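Local atomic coordinates of IPT/TIG domain-containing protein BACOVA_02650 (Bacteroides ovatus, PDB entry 5E7H), a protein that binds polysaccharide at the cell surface and probably captures xyloglucan before its transport into the periplasm for degradation. Residues C182-A187 with L227-T232; T20-N25 with F51-F56; T173-Q178 with S244-E249. All coordinates share one frame; numbering follows the deposited sequence.

Contact 1. Residues C182-A187 with L227-T232; sequences CENFDA and LNRNST. With NA (sodium ion), chain J; ACT (acetate ion), chain G; FMT (formic acid), chain B.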
ATOM      1  N   CYS A 182     -12.978   7.226  11.508  1.00 16.07           N
ATOM      2  CA  CYS A 182     -13.565   7.971  12.637  1.00 16.00           C
ATOM      3  C   CYS A 182     -15.089   8.040  12.610  1.00 18.22           C
ATOM      4  O   CYS A 182     -15.696   8.981  13.138  1.00 22.08           O
ATOM      5  CB  CYS A 182     -13.018   9.388  12.695  1.00 16.19           C
ATOM      6  SG  CYS A 182     -11.223   9.471  12.777  1.00 19.04           S
ATOM      7  N   GLU A 183     -15.696   7.035  11.998  1.00 18.09           N
ATOM      8  CA  GLU A 183     -17.141   6.953  11.819  1.00 20.67           C
ATOM      9  C   GLU A 183     -17.707   8.190  11.127  1.00 25.01           C
ATOM     10  O   GLU A 183     -18.892   8.498  11.262  1.00 24.34           O
ATOM     11  CB  GLU A 183     -17.849   6.709  13.167  1.00 25.16           C
ATOM     12  CG  GLU A 183     -17.559   5.316  13.702  1.00 28.92           C
ATOM     13  CD  GLU A 183     -18.504   4.875  14.795  1.00 52.10           C
ATOM     14  OE1 GLU A 183     -19.606   5.453  14.914  1.00 58.59           O
ATOM     15  OE2 GLU A 183     -18.136   3.940  15.537  1.00 54.94           O
ATOM     16  N   ASN A 184     -16.878   8.877  10.345  1.00 20.28           N
ATOM     17  CA  ASN A 184     -17.371  10.008   9.565  1.00 19.31           C
ATOM     18  C   ASN A 184     -17.716   9.526   8.172  1.00 18.88           C
ATOM     19  O   ASN A 184     -16.959   9.681   7.230  1.00 20.38           O
ATOM     20  CB  ASN A 184     -16.357  11.152   9.508  1.00 20.56           C
ATOM     21  CG  ASN A 184     -16.940  12.386   8.842  1.00 22.20           C
ATOM     22  OD1 ASN A 184     -18.105  12.378   8.441  1.00 24.30           O
ATOM     23  ND2 ASN A 184     -16.160  13.455   8.749  1.00 20.88           N
ATOM     24  N   PHE A 185     -18.886   8.918   8.028  1.00 20.67           N
ATOM     25  CA  PHE A 185     -19.208   8.293   6.752  1.00 21.16           C
ATOM     26  C   PHE A 185     -19.532   9.318   5.653  1.00 22.43           C
ATOM     27  O   PHE A 185     -19.395   9.017   4.458  1.00 22.93           O
ATOM     28  CB  PHE A 185     -20.352   7.301   6.946  1.00 21.69           C
ATOM     29  CG  PHE A 185     -19.956   6.127   7.792  1.00 22.86           C
ATOM     30  CD1 PHE A 185     -19.208   5.096   7.261  1.00 23.78           C
ATOM     31  CD2 PHE A 185     -20.294   6.091   9.136  1.00 28.59           C
ATOM     32  CE1 PHE A 185     -18.827   4.019   8.059  1.00 24.56           C
ATOM     33  CE2 PHE A 185     -19.907   5.031   9.931  1.00 25.46           C
ATOM     34  CZ  PHE A 185     -19.175   4.003   9.398  1.00 23.11           C
ATOM     35  N   ASP A 186     -19.914  10.523   6.053  1.00 23.36           N
ATOM     36  CA  ASP A 186     -20.101  11.600   5.104  1.00 24.67           C
ATOM     37  C   ASP A 186     -18.798  11.932   4.360  1.00 25.49           C
ATOM     38  O   ASP A 186     -18.832  12.397   3.223  1.00 29.16           O
ATOM     39  CB  ASP A 186     -20.624  12.839   5.834  1.00 42.96           C
ATOM     40  CG  ASP A 186     -21.312  13.814   4.908  1.00 74.68           C
ATOM     41  OD1 ASP A 186     -22.140  13.369   4.083  1.00 85.49           O
ATOM     42  OD2 ASP A 186     -21.029  15.027   5.009  1.00 87.00           O
ATOM     43  N   ALA A 187     -17.654  11.671   4.996  1.00 21.15           N
ATOM     44  CA  ALA A 187     -16.358  11.998   4.407  1.00 21.33           C
ATOM     45  C   ALA A 187     -15.686  10.803   3.748  1.00 19.01           C
ATOM     46  O   ALA A 187     -14.596  10.919   3.213  1.00 19.32           O
ATOM     47  CB  ALA A 187     -15.423  12.571   5.470  1.00 20.75           C
ATOM     48  N   LEU A 227      -7.250  13.930  14.545  1.00 13.82           N
ATOM     49  CA  LEU A 227      -6.995  13.169  15.771  1.00 14.25           C
ATOM     50  C   LEU A 227      -8.017  13.538  16.850  1.00 14.85           C
ATOM     51  O   LEU A 227      -8.425  12.676  17.634  1.00 15.27           O
ATOM     52  CB  LEU A 227      -5.581  13.400  16.281  1.00 14.72           C
ATOM     53  CG  LEU A 227      -4.447  12.837  15.404  1.00 14.23           C
ATOM     54  CD1 LEU A 227      -3.106  13.218  16.035  1.00 15.11           C
ATOM     55  CD2 LEU A 227      -4.540  11.343  15.188  1.00 15.99           C
ATOM     56  N   ASN A 228      -8.430  14.799  16.878  1.00 15.38           N
ATOM     57  CA  ASN A 228      -9.363  15.252  17.899  1.00 16.29           C
ATOM     58  C   ASN A 228     -10.814  14.798  17.675  1.00 16.41           C
ATOM     59  O   ASN A 228     -11.667  15.139  18.478  1.00 17.83           O
ATOM     60  CB  ASN A 228      -9.279  16.784  18.029  1.00 16.95           C
ATOM     61  CG  ASN A 228      -8.060  17.216  18.808  1.00 17.30           C
ATOM     62  OD1 ASN A 228      -7.417  16.399  19.450  1.00 18.75           O
ATOM     63  ND2 ASN A 228      -7.724  18.494  18.749  1.00 17.79           N
ATOM     64  N   ARG A 229     -11.061  14.013  16.628  1.00 16.43           N
ATOM     65  CA  ARG A 229     -12.348  13.321  16.505  1.00 17.40           C
ATOM     66  C   ARG A 229     -12.444  12.225  17.554  1.00 19.93           C
ATOM     67  O   ARG A 229     -13.542  11.743  17.845  1.00 20.46           O
ATOM     68  CB  ARG A 229     -12.539  12.769  15.097  1.00 19.42           C
ATOM     69  CG  ARG A 229     -12.653  13.895  14.081  1.00 26.39           C
ATOM     70  CD  ARG A 229     -13.138  13.456  12.714  1.00 29.50           C
ATOM     71  NE  ARG A 229     -14.585  13.432  12.618  1.00 58.41           N
ATOM     72  CZ  ARG A 229     -15.345  14.330  11.995  1.00 33.28           C
ATOM     73  NH1 ARG A 229     -14.846  15.390  11.354  1.00 28.21           N
ATOM     74  NH2 ARG A 229     -16.636  14.141  12.001  1.00 36.98           N
ATOM     75  N   ASN A 230     -11.303  11.844  18.125  1.00 17.90           N
ATOM     76  CA  ASN A 230     -11.229  10.896  19.244  1.00 18.96           C
ATOM     77  C   ASN A 230     -11.926   9.554  18.909  1.00 18.56           C
ATOM     78  O   ASN A 230     -12.769   9.026  19.669  1.00 20.30           O
ATOM     79  CB  ASN A 230     -11.800  11.539  20.496  1.00 19.28           C
ATOM     80  CG  ASN A 230     -11.020  12.798  20.920  1.00 20.00           C
ATOM     81  OD1 ASN A 230      -9.832  12.925  20.593  1.00 24.03           O
ATOM     82  ND2 ASN A 230     -11.668  13.704  21.631  1.00 24.47           N
ATOM     83  N   SER A 231     -11.562   9.029  17.753  1.00 16.47           N
ATOM     84  CA  SER A 231     -12.059   7.741  17.267  1.00 14.89           C
ATOM     85  C   SER A 231     -10.948   7.014  16.554  1.00 15.60           C
ATOM     86  O   SER A 231     -10.242   7.617  15.742  1.00 17.32           O
ATOM     87  CB  SER A 231     -13.221   7.931  16.314  1.00 18.44           C
ATOM     88  OG  SER A 231     -13.560   6.685  15.700  1.00 18.09           O
ATOM     89  N   THR A 232     -10.761   5.736  16.860  1.00 16.77           N
ATOM     90  CA  THR A 232      -9.757   4.960  16.140  1.00 17.19           C
ATOM     91  C   THR A 232     -10.354   4.090  15.040  1.00 16.79           C
ATOM     92  O   THR A 232      -9.664   3.248  14.480  1.00 16.31           O
ATOM     93  CB  THR A 232      -8.937   4.095  17.087  1.00 23.67           C
ATOM     94  OG1 THR A 232      -9.797   3.435  17.997  1.00 25.29           O
ATOM     95  CG2 THR A 232      -7.968   4.967  17.893  1.00 24.02           C
TER
HETATM   96 NA    NA J 509      -7.829  11.190  20.062  0.50 57.09          NA
HETATM   97  C   ACT G 506     -21.844  10.416   8.888  1.00 35.44           C
HETATM   98  O   ACT G 506     -21.020  11.359   8.737  1.00 35.40           O
HETATM   99  OXT ACT G 506     -22.821  10.285   8.108  1.00 53.35           O
HETATM  100  CH3 ACT G 506     -21.659   9.426  10.004  1.00 36.06           C
HETATM  101  C   FMT B 501     -18.499  16.717  11.745  1.00 57.10           C
HETATM  102  O1  FMT B 501     -17.858  16.832  10.665  1.00 61.67           O
HETATM  103  O2  FMT B 501     -18.796  15.563  12.167  1.00 58.54           O
HETATM  104  O   HOH W   1     -16.116  11.396  13.850  1.00 28.30           O
HETATM  105  O   HOH W   2     -15.612   5.756  17.080  1.00 31.36           O
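N184 lays its side-chain amide over one face of the R229 guanidinium, with ND2 offset toward the rim and the two planes only 19° apart. The nearest atoms, N184 ND2 and R229 NH2, are 3.4 Å apart; both are donors, so the amide rests on the guanidinium by face-on packing and not through a hydrogen bond. CG of N184 is anti to the backbone N (chi1 -173°), which brings it within 3.6 Å of NH2 of R229. An alanine here, keeping only CB near NH2, would lose the amide from this face and probably leave the guanidinium, still held by D220 and water, somewhat freer to tilt. The second touching pair is C182 with S231: OG of S231 sits 3.3 Å from CA of C182, and C182 CB lies 3.9 Å from S231 CB. CB of C182 also borders CD of R229.

Water connects what the protein atoms do not bond directly. One molecule, in the guanidinium plane at its edge, accepts from R229 NE at 2.8 Å and donates to C182 O at 2.6 Å. A second is hydrogen-bonded to S231 OG and reaches OE2 of E183 weakly, that carboxylate oxygen being bonded to Y140 OH. Behind this shell, D220 forms a salt bridge with NH1 of R229, while H233 bonds E183 N through its ring and S231 OG through its backbone N. A sodium ion is bound by L227 O and N230 OD1, the first and last residues of a type I turn.

Segment 182-187 follows strand 176-181 and segment 227-232 leads into strand 233-240, neighbours in one sheet of the xyloglucan-binding domain. With no direct hydrogen bond across it, this surface contact relies on the amide packed over the guanidinium and on water bridges, and D220 probably offsets the arginine charge.

Contact 2. Residues T20-N25 with F51-F56; sequences TITGQN and FDEISF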
ATOM      1  N   THR A  20      10.074  -2.355  -8.362  1.00 16.73           N
ATOM      2  CA  THR A  20      10.454  -1.739  -9.628  1.00 17.52           C
ATOM      3  C   THR A  20      10.772  -0.277  -9.382  1.00 18.41           C
ATOM      4  O   THR A  20      10.041   0.402  -8.673  1.00 20.12           O
ATOM      5  CB  THR A  20       9.336  -1.866 -10.679  1.00 22.59           C
ATOM      6  OG1 THR A  20       8.995  -3.245 -10.851  1.00 24.96           O
ATOM      7  CG2 THR A  20       9.794  -1.325 -12.009  1.00 21.48           C
ATOM      8  N   ILE A  21      11.879   0.179  -9.946  1.00 19.79           N
ATOM      9  CA  ILE A  21      12.324   1.562  -9.821  1.00 20.23           C
ATOM     10  C   ILE A  21      12.474   2.137 -11.213  1.00 21.91           C
ATOM     11  O   ILE A  21      13.181   1.590 -12.025  1.00 23.79           O
ATOM     12  CB  ILE A  21      13.660   1.674  -9.084  1.00 21.63           C
ATOM     13  CG1 ILE A  21      13.547   1.043  -7.697  1.00 22.99           C
ATOM     14  CG2 ILE A  21      14.095   3.142  -8.993  1.00 25.80           C
ATOM     15  CD1 ILE A  21      14.875   0.944  -6.975  1.00 27.48           C
ATOM     16  N   THR A  22      11.796   3.249 -11.482  1.00 22.16           N
ATOM     17  CA  THR A  22      11.964   3.929 -12.768  1.00 23.86           C
ATOM     18  C   THR A  22      12.850   5.155 -12.602  1.00 24.27           C
ATOM     19  O   THR A  22      12.924   5.752 -11.525  1.00 25.94           O
ATOM     20  CB  THR A  22      10.621   4.362 -13.361  1.00 35.21           C
ATOM     21  OG1 THR A  22      10.021   5.322 -12.500  1.00 34.99           O
ATOM     22  CG2 THR A  22       9.683   3.183 -13.490  1.00 45.06           C
ATOM     23  N   GLY A  23      13.514   5.539 -13.677  1.00 27.59           N
ATOM     24  CA  GLY A  23      14.419   6.662 -13.616  1.00 30.96           C
ATOM     25  C   GLY A  23      15.200   6.776 -14.892  1.00 31.04           C
ATOM     26  O   GLY A  23      14.701   6.447 -15.962  1.00 32.83           O
ATOM     27  N   GLN A  24      16.440   7.223 -14.767  1.00 29.39           N
ATOM     28  CA  GLN A  24      17.281   7.442 -15.930  1.00 29.53           C
ATOM     29  C   GLN A  24      18.725   7.103 -15.612  1.00 31.48           C
ATOM     30  O   GLN A  24      19.166   7.259 -14.476  1.00 31.94           O
ATOM     31  CB  GLN A  24      17.170   8.897 -16.398  1.00 40.74           C
ATOM     32  CG  GLN A  24      15.813   9.257 -16.981  1.00 44.73           C
ATOM     33  CD  GLN A  24      15.671  10.738 -17.265  1.00 71.17           C
ATOM     34  OE1 GLN A  24      16.196  11.577 -16.531  1.00 75.99           O
ATOM     35  NE2 GLN A  24      14.960  11.068 -18.336  1.00 77.99           N
ATOM     36  N   ASN A  25      19.447   6.654 -16.638  1.00 33.49           N
ATOM     37  CA  ASN A  25      20.889   6.418 -16.555  1.00 35.47           C
ATOM     38  C   ASN A  25      21.283   5.308 -15.584  1.00 36.99           C
ATOM     39  O   ASN A  25      22.304   5.417 -14.904  1.00 33.77           O
ATOM     40  CB  ASN A  25      21.606   7.706 -16.153  1.00 34.99           C
ATOM     41  CG  ASN A  25      21.184   8.887 -16.990  1.00 39.61           C
ATOM     42  OD1 ASN A  25      21.047   8.780 -18.202  1.00 45.98           O
ATOM     43  ND2 ASN A  25      20.969  10.020 -16.343  1.00 43.95           N
ATOM     44  N   PHE A  51      17.975   1.584 -19.848  1.00 36.94           N
ATOM     45  CA  PHE A  51      18.555   2.003 -18.574  1.00 36.55           C
ATOM     46  C   PHE A  51      17.639   2.933 -17.790  1.00 39.25           C
ATOM     47  O   PHE A  51      18.117   3.751 -17.002  1.00 43.62           O
ATOM     48  CB  PHE A  51      19.900   2.692 -18.798  1.00 41.15           C
ATOM     49  CG  PHE A  51      20.792   1.975 -19.767  1.00 46.47           C
ATOM     50  CD1 PHE A  51      21.439   0.811 -19.396  1.00 44.73           C
ATOM     51  CD2 PHE A  51      20.977   2.462 -21.050  1.00 50.66           C
ATOM     52  CE1 PHE A  51      22.263   0.141 -20.288  1.00 55.88           C
ATOM     53  CE2 PHE A  51      21.803   1.798 -21.949  1.00 60.93           C
ATOM     54  CZ  PHE A  51      22.443   0.636 -21.565  1.00 58.07           C
ATOM     55  N   ASP A  52      16.334   2.805 -18.000  1.00 35.84           N
ATOM     56  CA  ASP A  52      15.366   3.671 -17.331  1.00 32.16           C
ATOM     57  C   ASP A  52      14.524   2.926 -16.298  1.00 29.92           C
ATOM     58  O   ASP A  52      13.595   3.485 -15.737  1.00 30.88           O
ATOM     59  CB  ASP A  52      14.439   4.340 -18.352  1.00 40.39           C
ATOM     60  CG  ASP A  52      13.655   3.342 -19.192  1.00 51.62           C
ATOM     61  OD1 ASP A  52      13.730   2.123 -18.928  1.00 52.30           O
ATOM     62  OD2 ASP A  52      12.952   3.787 -20.123  1.00 61.41           O
ATOM     63  N   GLU A  53      14.857   1.665 -16.051  1.00 28.44           N
ATOM     64  CA  GLU A  53      14.125   0.880 -15.072  1.00 29.88           C
ATOM     65  C   GLU A  53      14.985  -0.246 -14.516  1.00 27.50           C
ATOM     66  O   GLU A  53      15.745  -0.878 -15.246  1.00 30.80           O
ATOM     67  CB  GLU A  53      12.849   0.306 -15.694  1.00 31.63           C
ATOM     68  CG  GLU A  53      12.013  -0.537 -14.735  1.00 35.07           C
ATOM     69  CD  GLU A  53      10.799  -1.155 -15.400  1.00 45.16           C
ATOM     70  OE1 GLU A  53      10.739  -2.399 -15.486  1.00 54.42           O
ATOM     71  OE2 GLU A  53       9.900  -0.402 -15.823  1.00 48.04           O
ATOM     72  N   ILE A  54      14.879  -0.478 -13.212  1.00 25.97           N
ATOM     73  CA  ILE A  54      15.444  -1.683 -12.638  1.00 28.30           C
ATOM     74  C   ILE A  54      14.393  -2.361 -11.770  1.00 23.69           C
ATOM     75  O   ILE A  54      13.461  -1.725 -11.241  1.00 24.31           O
ATOM     76  CB  ILE A  54      16.712  -1.415 -11.810  1.00 28.96           C
ATOM     77  CG1 ILE A  54      16.413  -0.529 -10.611  1.00 26.69           C
ATOM     78  CG2 ILE A  54      17.797  -0.766 -12.691  1.00 29.54           C
ATOM     79  CD1 ILE A  54      17.598  -0.362  -9.662  1.00 32.93           C
ATOM     80  N   SER A  55      14.530  -3.674 -11.646  1.00 23.60           N
ATOM     81  CA  SER A  55      13.656  -4.427 -10.767  1.00 19.28           C
ATOM     82  C   SER A  55      14.384  -5.578 -10.106  1.00 20.67           C
ATOM     83  O   SER A  55      15.403  -6.047 -10.595  1.00 22.73           O
ATOM     84  CB  SER A  55      12.436  -4.957 -11.520  1.00 25.85           C
ATOM     85  OG  SER A  55      12.832  -5.856 -12.547  1.00 30.34           O
ATOM     86  N   PHE A  56      13.831  -6.018  -8.982  1.00 21.01           N
ATOM     87  CA  PHE A  56      14.408  -7.102  -8.200  1.00 21.67           C
ATOM     88  C   PHE A  56      13.372  -7.556  -7.203  1.00 18.42           C
ATOM     89  O   PHE A  56      12.462  -6.799  -6.852  1.00 18.46           O
ATOM     90  CB  PHE A  56      15.666  -6.653  -7.465  1.00 21.10           C
ATOM     91  CG  PHE A  56      15.441  -5.451  -6.599  1.00 21.24           C
ATOM     92  CD1 PHE A  56      15.003  -5.587  -5.295  1.00 21.49           C
ATOM     93  CD2 PHE A  56      15.673  -4.179  -7.106  1.00 27.19           C
ATOM     94  CE1 PHE A  56      14.780  -4.462  -4.508  1.00 24.92           C
ATOM     95  CE2 PHE A  56      15.450  -3.058  -6.324  1.00 24.56           C
ATOM     96  CZ  PHE A  56      15.012  -3.204  -5.035  1.00 24.30           C
TER
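T20, I21 and T22 pair with S55, I54 and E53 on strands running at 169° to each other, their short axes 4.7 Å apart, in an antiparallel register. I21 and I54 form the hydrogen-bonded pair: I21 N reaches I54 O at 2.8 Å and 172°, and I54 N returns the bond to I21 O at 2.9 Å. A third bond, G23 N to D52 O, is bent differently, its donor 45° above the carbonyl plane. Here the register shifts, Q24 rather than G23 having its CA nearest that of D52.

On one face, the I21 and I54 side chains run alongside one another in a common direction, CB of I21 being 3.8 Å from CG1 of I54. CD1 of I21 meets the F56 ring at its edge, 4.1 Å from CE2. I54 and F56 go on to touch V32, and F56 also I34, on strand 31-34 of the facing sheet; this is the apolar interior of the immunoglobulin-like sandwich of the IPT/TIG domain. V5 on strand 4-8 adds to the packing on I21.

The other face carries T20, T22, E53 and S55. With CG2 of T20 anti to its backbone N, this methyl comes 3.5 Å from CD of E53, crossing that extended chain. T22 OG1 is bonded to T6 OG1 on the adjacent strand, and F198 of the xyloglucan-binding domain touches both T20 and T22.

Contact 3. Residues T173-Q178 with S244-E249; sequences TGPVFQ and SQATIE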
ATOM      1  N   THR A 173     -16.268  -6.654 -12.302  1.00 23.97           N
ATOM      2  CA  THR A 173     -17.157  -5.594 -12.737  1.00 23.89           C
ATOM      3  C   THR A 173     -18.386  -5.567 -11.843  1.00 25.44           C
ATOM      4  O   THR A 173     -19.211  -6.492 -11.867  1.00 29.98           O
ATOM      5  CB  THR A 173     -17.605  -5.778 -14.202  1.00 29.82           C
ATOM      6  OG1 THR A 173     -16.451  -5.886 -15.042  1.00 34.84           O
ATOM      7  CG2 THR A 173     -18.460  -4.594 -14.647  1.00 43.16           C
ATOM      8  N   GLY A 174     -18.499  -4.499 -11.064  1.00 23.18           N
ATOM      9  CA  GLY A 174     -19.629  -4.298 -10.168  1.00 22.22           C
ATOM     10  C   GLY A 174     -19.150  -3.948  -8.771  1.00 21.22           C
ATOM     11  O   GLY A 174     -19.428  -2.857  -8.271  1.00 22.08           O
ATOM     12  N   PRO A 175     -18.413  -4.868  -8.135  1.00 19.73           N
ATOM     13  CA  PRO A 175     -18.035  -4.628  -6.739  1.00 17.78           C
ATOM     14  C   PRO A 175     -17.149  -3.401  -6.558  1.00 18.99           C
ATOM     15  O   PRO A 175     -16.331  -3.087  -7.431  1.00 19.68           O
ATOM     16  CB  PRO A 175     -17.314  -5.919  -6.357  1.00 18.76           C
ATOM     17  CG  PRO A 175     -17.965  -6.952  -7.226  1.00 20.52           C
ATOM     18  CD  PRO A 175     -18.188  -6.266  -8.531  1.00 19.87           C
ATOM     19  N   VAL A 176     -17.355  -2.708  -5.445  1.00 17.01           N
ATOM     20  CA  VAL A 176     -16.545  -1.538  -5.075  1.00 16.27           C
ATOM     21  C   VAL A 176     -16.283  -1.523  -3.582  1.00 18.62           C
ATOM     22  O   VAL A 176     -16.957  -2.215  -2.820  1.00 18.17           O
ATOM     23  CB  VAL A 176     -17.231  -0.207  -5.455  1.00 18.10           C
ATOM     24  CG1 VAL A 176     -17.418  -0.089  -6.951  1.00 21.24           C
ATOM     25  CG2 VAL A 176     -18.573  -0.047  -4.707  1.00 18.34           C
ATOM     26  N   PHE A 177     -15.324  -0.693  -3.174  1.00 16.04           N
ATOM     27  CA  PHE A 177     -14.944  -0.557  -1.780  1.00 16.27           C
ATOM     28  C   PHE A 177     -15.218   0.835  -1.249  1.00 16.00           C
ATOM     29  O   PHE A 177     -15.116   1.834  -1.972  1.00 17.03           O
ATOM     30  CB  PHE A 177     -13.460  -0.887  -1.592  1.00 14.68           C
ATOM     31  CG  PHE A 177     -13.137  -2.325  -1.847  1.00 13.87           C
ATOM     32  CD1 PHE A 177     -13.204  -3.262  -0.822  1.00 15.49           C
ATOM     33  CD2 PHE A 177     -12.819  -2.766  -3.122  1.00 19.34           C
ATOM     34  CE1 PHE A 177     -12.944  -4.606  -1.058  1.00 16.82           C
ATOM     35  CE2 PHE A 177     -12.545  -4.115  -3.356  1.00 20.40           C
ATOM     36  CZ  PHE A 177     -12.618  -5.030  -2.323  1.00 15.96           C
ATOM     37  N   GLN A 178     -15.584   0.869   0.024  1.00 15.20           N
ATOM     38  CA  GLN A 178     -15.669   2.096   0.814  1.00 14.32           C
ATOM     39  C   GLN A 178     -14.572   2.052   1.862  1.00 15.69           C
ATOM     40  O   GLN A 178     -14.378   1.034   2.517  1.00 15.95           O
ATOM     41  CB  GLN A 178     -17.050   2.223   1.479  1.00 15.21           C
ATOM     42  CG  GLN A 178     -17.161   3.403   2.444  1.00 16.94           C
ATOM     43  CD  GLN A 178     -18.437   3.434   3.217  1.00 30.13           C
ATOM     44  OE1 GLN A 178     -19.229   2.487   3.233  1.00 30.33           O
ATOM     45  NE2 GLN A 178     -18.646   4.547   3.881  1.00 39.07           N
ATOM     46  N   SER A 244     -24.943  -7.649 -11.908  1.00 29.16           N
ATOM     47  CA  SER A 244     -24.627  -9.073 -11.907  1.00 27.38           C
ATOM     48  C   SER A 244     -23.892  -9.506 -10.659  1.00 24.65           C
ATOM     49  O   SER A 244     -23.068  -8.778 -10.086  1.00 24.49           O
ATOM     50  CB  SER A 244     -23.770  -9.439 -13.122  1.00 29.87           C
ATOM     51  OG  SER A 244     -23.300 -10.784 -13.042  1.00 34.60           O
ATOM     52  N   GLN A 245     -24.172 -10.736 -10.271  1.00 24.94           N
ATOM     53  CA  GLN A 245     -23.360 -11.458  -9.306  1.00 23.78           C
ATOM     54  C   GLN A 245     -21.897 -11.406  -9.740  1.00 23.20           C
ATOM     55  O   GLN A 245     -21.601 -11.349 -10.931  1.00 25.79           O
ATOM     56  CB  GLN A 245     -23.857 -12.906  -9.213  1.00 24.63           C
ATOM     57  CG  GLN A 245     -23.131 -13.793  -8.224  1.00 24.21           C
ATOM     58  CD  GLN A 245     -23.622 -15.246  -8.251  1.00 26.01           C
ATOM     59  OE1 GLN A 245     -22.947 -16.125  -7.722  1.00 28.66           O
ATOM     60  NE2 GLN A 245     -24.769 -15.507  -8.874  1.00 29.59           N
ATOM     61  N   ALA A 246     -21.001 -11.418  -8.769  1.00 21.37           N
ATOM     62  CA  ALA A 246     -19.575 -11.438  -9.049  1.00 20.38           C
ATOM     63  C   ALA A 246     -18.847 -12.179  -7.960  1.00 19.46           C
ATOM     64  O   ALA A 246     -19.286 -12.197  -6.818  1.00 21.65           O
ATOM     65  CB  ALA A 246     -19.044 -10.019  -9.138  1.00 26.89           C
ATOM     66  N   THR A 247     -17.686 -12.729  -8.289  1.00 20.65           N
ATOM     67  CA  THR A 247     -16.844 -13.362  -7.298  1.00 19.84           C
ATOM     68  C   THR A 247     -15.539 -12.602  -7.343  1.00 22.87           C
ATOM     69  O   THR A 247     -15.013 -12.322  -8.421  1.00 28.54           O
ATOM     70  CB  THR A 247     -16.689 -14.869  -7.597  1.00 20.88           C
ATOM     71  OG1 THR A 247     -17.980 -15.497  -7.475  1.00 27.16           O
ATOM     72  CG2 THR A 247     -15.708 -15.525  -6.654  1.00 23.75           C
ATOM     73  N   ILE A 248     -15.049 -12.198  -6.178  1.00 18.09           N
ATOM     74  CA  ILE A 248     -13.804 -11.443  -6.128  1.00 16.80           C
ATOM     75  C   ILE A 248     -12.882 -12.065  -5.091  1.00 17.66           C
ATOM     76  O   ILE A 248     -13.308 -12.868  -4.268  1.00 17.58           O
ATOM     77  CB  ILE A 248     -14.043  -9.943  -5.822  1.00 20.00           C
ATOM     78  CG1 ILE A 248     -14.399  -9.704  -4.337  1.00 18.81           C
ATOM     79  CG2 ILE A 248     -15.139  -9.380  -6.753  1.00 23.42           C
ATOM     80  CD1 ILE A 248     -14.542  -8.230  -3.936  1.00 21.44           C
ATOM     81  N   GLU A 249     -11.603 -11.705  -5.155  1.00 16.69           N
ATOM     82  CA  GLU A 249     -10.620 -12.167  -4.181  1.00 14.38           C
ATOM     83  C   GLU A 249      -9.596 -11.060  -4.036  1.00 14.25           C
ATOM     84  O   GLU A 249      -8.748 -10.872  -4.920  1.00 15.96           O
ATOM     85  CB  GLU A 249      -9.989 -13.490  -4.617  1.00 17.30           C
ATOM     86  CG  GLU A 249      -9.029 -14.045  -3.606  1.00 16.68           C
ATOM     87  CD  GLU A 249      -8.389 -15.354  -4.025  1.00 20.26           C
ATOM     88  OE1 GLU A 249      -8.677 -15.869  -5.138  1.00 21.96           O
ATOM     89  OE2 GLU A 249      -7.599 -15.870  -3.216  1.00 19.37           O
TER
HETATM   90  O   HOH W   3     -22.024  -6.239 -12.014  1.00 38.94           O
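P175 and I248 pass with their side chains running opposite ways, CG of the proline ring lying 3.8 Å from CG2 of I248. The same ring carbon is 3.8 Å from CB of A246, so one proline atom touches both A246 and I248, whose side chains leave the backbone toward segment 173-178. F177 approaches differently: it and I248 meet tip to tip, with CZ of the ring 4.1 Å from CD1 of the isoleucine, which comes at it obliquely. The two isoleucine branches thus divide the work. CG2, anti to the carbonyl carbon, serves the proline; CG1 stands between the backbone N and the carbonyl carbon (chi1 75°), and an anti chi2 of 175° carries CD1 outward to the phenylalanine.

No hydrogen bond joins the segments directly. At the loop end, a water donates to T173 O at 2.8 Å and accepts from S244 N at 3.2 Å. G174 precedes the proline with a phi of 130°, a backbone conformation that would jam a CB against the preceding carbonyl oxygen.

Strand 176-181 is bonded to strands 233-240 and 189-192 in a five-stranded sheet, whereas strand 246-259 belongs to the other large sheet of the xyloglucan-binding domain. The contact therefore bridges the two sheets; next to it, F177 meets F252 of strand 246-259 edge-to-face and packs on I125 of strand 121-126.

In the fold
Contact 3 is buried, contact 2 partly so, and contact 1 lies at the surface, and their chemistry follows: carbon-to-carbon packing between sheets in contact 3, backbone hydrogen bonding within one sheet in contact 2, and amide-over-guanidinium packing and bridging water in contact 1, with a sodium ion held by one of its segments. Contacts 1 and 3 share strand 176-181, contact 3 at its start and contact 1 just beyond its end; although their centres are 26 Å apart they touch, with F185 CD1 3.5 Å from Q178 NE2. Contact 2 belongs to the IPT/TIG domain, its centre 40 Å from that of contact 1 and 34 Å from that of contact 3. It buries the most surface, 452 Å².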